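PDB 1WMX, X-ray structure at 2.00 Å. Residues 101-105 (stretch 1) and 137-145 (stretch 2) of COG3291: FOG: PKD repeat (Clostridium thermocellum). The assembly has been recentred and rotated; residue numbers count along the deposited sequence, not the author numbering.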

# COMPACT_ATOMS: atom_id res chain seq x y z
N VAL B 101 12.18 3.57 2.28
CA VAL B 101 11.60 2.59 1.36
C VAL B 101 11.48 3.16 -0.05
O VAL B 101 11.14 4.32 -0.24
CB VAL B 101 10.22 2.17 1.83
CG1 VAL B 101 9.62 1.10 0.91
CG2 VAL B 101 10.26 1.62 3.25
N ILE B 102 11.76 2.32 -1.03
CA ILE B 102 11.69 2.72 -2.44
C ILE B 102 11.12 1.55 -3.24
O ILE B 102 11.48 0.39 -3.02
CB ILE B 102 13.08 3.09 -2.96
CG1 ILE B 102 13.03 3.53 -4.43
CG2 ILE B 102 14.06 1.92 -2.85
CD1 ILE B 102 14.31 4.20 -4.93
N GLY B 103 10.23 1.86 -4.18
CA GLY B 103 9.61 0.82 -5.01
C GLY B 103 8.67 1.41 -6.06
O GLY B 103 8.78 2.57 -6.44
N PHE B 104 7.74 0.57 -6.52
CA PHE B 104 6.75 0.95 -7.54
C PHE B 104 5.34 0.52 -7.11
O PHE B 104 5.17 -0.35 -6.26
CB PHE B 104 7.07 0.30 -8.88
CG PHE B 104 8.36 0.83 -9.50
CD1 PHE B 104 8.32 1.96 -10.32
CD2 PHE B 104 9.57 0.19 -9.24
CE1 PHE B 104 9.51 2.45 -10.89
CE2 PHE B 104 10.75 0.68 -9.80
CZ PHE B 104 10.72 1.81 -10.62
N ARG B 105 4.36 1.14 -7.73
CA ARG B 105 2.94 0.88 -7.46
C ARG B 105 2.25 0.74 -8.80
O ARG B 105 2.59 1.45 -9.76
CB ARG B 105 2.42 2.06 -6.68
CG ARG B 105 0.99 2.07 -6.18
CD ARG B 105 0.87 3.45 -5.62
NE ARG B 105 -0.15 3.78 -4.66
CZ ARG B 105 0.01 3.85 -3.34
NH1 ARG B 105 1.17 3.49 -2.74
NH2 ARG B 105 -0.92 4.34 -2.54
N LYS B 137 21.90 1.85 -9.10
CA LYS B 137 21.06 1.10 -10.03
C LYS B 137 20.33 0.01 -9.27
O LYS B 137 20.95 -0.87 -8.67
CB LYS B 137 21.93 0.48 -11.13
CG LYS B 137 22.79 1.49 -11.89
CD LYS B 137 23.12 1.04 -13.31
CE LYS B 137 23.84 -0.30 -13.35
NZ LYS B 137 24.17 -0.72 -14.73
N ILE B 138 18.98 0.23 -9.10
CA ILE B 138 18.14 -0.85 -8.57
C ILE B 138 17.60 -1.64 -9.75
O ILE B 138 17.03 -1.08 -10.69
CB ILE B 138 17.04 -0.24 -7.73
CG1 ILE B 138 17.62 0.55 -6.56
CG2 ILE B 138 16.10 -1.29 -7.13
CD1 ILE B 138 16.56 1.23 -5.69
N PRO B 139 17.60 -2.84 -10.01
CA PRO B 139 17.14 -3.88 -10.91
C PRO B 139 15.65 -4.24 -10.66
O PRO B 139 15.30 -4.84 -9.62
CB PRO B 139 18.06 -5.03 -10.72
CG PRO B 139 18.96 -4.70 -9.53
CD PRO B 139 18.62 -3.35 -9.00
N LEU B 140 15.20 -3.89 -11.50
CA LEU B 140 13.75 -4.17 -11.66
C LEU B 140 13.42 -5.61 -11.26
O LEU B 140 12.48 -5.86 -10.49
CB LEU B 140 13.33 -3.97 -13.13
CG LEU B 140 13.40 -2.50 -13.60
CD1 LEU B 140 12.55 -2.23 -14.85
CD2 LEU B 140 12.91 -1.51 -12.54
N ARG B 141 14.02 -6.61 -11.89
CA ARG B 141 13.63 -8.00 -11.60
C ARG B 141 13.69 -8.24 -10.08
O ARG B 141 12.92 -9.04 -9.53
CB ARG B 141 14.59 -9.02 -12.38
CG ARG B 141 16.10 -8.89 -11.98
CD ARG B 141 17.23 -9.63 -12.83
NE ARG B 141 17.82 -8.87 -13.85
CZ ARG B 141 18.72 -7.90 -14.07
NH1 ARG B 141 19.57 -7.33 -13.19
NH2 ARG B 141 18.70 -7.37 -15.28
N ASP B 142 14.39 -7.44 -9.35
CA ASP B 142 14.48 -7.66 -7.89
C ASP B 142 13.20 -7.20 -7.16
O ASP B 142 12.92 -7.63 -6.03
CB ASP B 142 15.65 -6.84 -7.30
CG ASP B 142 17.04 -7.34 -7.71
OD1 ASP B 142 18.10 -6.81 -7.18
OD2 ASP B 142 17.16 -8.28 -8.57
N LEU B 143 12.44 -6.33 -7.81
CA LEU B 143 11.21 -5.74 -7.22
C LEU B 143 9.93 -6.33 -7.77
O LEU B 143 9.05 -6.78 -7.00
CB LEU B 143 11.15 -4.24 -7.54
CG LEU B 143 12.06 -3.40 -6.66
CD1 LEU B 143 12.05 -1.91 -7.04
CD2 LEU B 143 11.66 -3.46 -5.19
N MET B 144 9.92 -6.27 -9.07
CA MET B 144 8.81 -6.69 -9.89
C MET B 144 8.83 -8.16 -10.30
O MET B 144 8.47 -8.50 -11.43
CB MET B 144 8.81 -5.94 -11.18
CG MET B 144 8.64 -4.45 -11.01
SD MET B 144 8.46 -3.67 -12.58
CE MET B 144 8.37 -1.91 -12.38
N LYS B 145 9.25 -9.01 -9.42
CA LYS B 145 9.20 -10.46 -9.69
C LYS B 145 8.12 -10.99 -8.69
O LYS B 145 8.45 -11.59 -7.67
CB LYS B 145 10.60 -11.08 -9.52
CG LYS B 145 11.42 -11.11 -10.85
CD LYS B 145 12.35 -12.33 -10.97
CE LYS B 145 12.97 -12.50 -12.37
NZ LYS B 145 12.03 -13.02 -13.37

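Residues 101-105 form an extended strand that continues later in the chain. The second stretch changes character along its length: 137-139 is the end portion of a strand that begins earlier, the chain coils into a short, weakly bonded helix at about 140-143, and it then loosens through Met-144 and Lys-145. Within this turn, Leu-140 O accepts from both Leu-143 N, at 2.7 Å, and Met-144 N, at 3.0 Å, and these bonds bring Leu-140, Leu-143 and Met-144 close together. No hydrogen bond links the two stretches. Their backbones come nearest at Gly-103 CA and Leu-143 CA, still 7.1 Å apart, so the space between them is filled by side chains, and the side chains that meet across it are all apolar. The contact buries 269 Å², counting both sides.

Phe-104 has more of its surface covered in this contact than any other residue. Its CA-to-CB bond points toward the second stretch, and chi1 in the m well, with chi2 at -88°, sets the ring among three side chains. A flat, nonpolar phenyl ring offers both a face and an edge for aliphatic groups to pack against. Over one face lies the methyl of Met-144: CE is 4.1 Å from the centroid of the Phe-104 ring and 20° off the ring normal, a CH-pi contact in which a slightly polarised methyl beside sulfur meets the electron-rich face. The CB of Met-144 points sideways, but its long unbranched chain, m at chi1 and t at chi2 and chi3, carries CE in to the ring. Leu-143 approaches the edge instead, with its CD1 3.9 Å from Phe-104 CD2, near the ring plane. Leu-140, buried, brings a nonpolar branched end to the ring, its CD2 4.1 Å from Phe-104 CE2; its CB also points sideways while the end of the chain comes nearer.

Leu-143 directs its CB toward the strand, and its branched end serves more than the aromatic ring. Gly-103 offers backbone rather than side chain here, and CD1 of Leu-143 lies 4.2 Å from Gly-103 CA, while its CD2 is 4.4 Å from Ile-102 O.

Farther from the aromatic cluster, Ile-102 and Ile-138 meet through their tips, CD1 to CD1, at 3.8 Å. Ile-138 points its CB toward the first stretch, whereas that of Ile-102 points sideways; with chi1 and chi2 both t, Ile-102 extends its terminal methyl to complete the pairing. Beta-branched isoleucine suits strands, and both side chains are buried here. Asp-142 and Lys-145, by contrast, are exposed and take no part in the contact; their charged groups bond elsewhere in the structure.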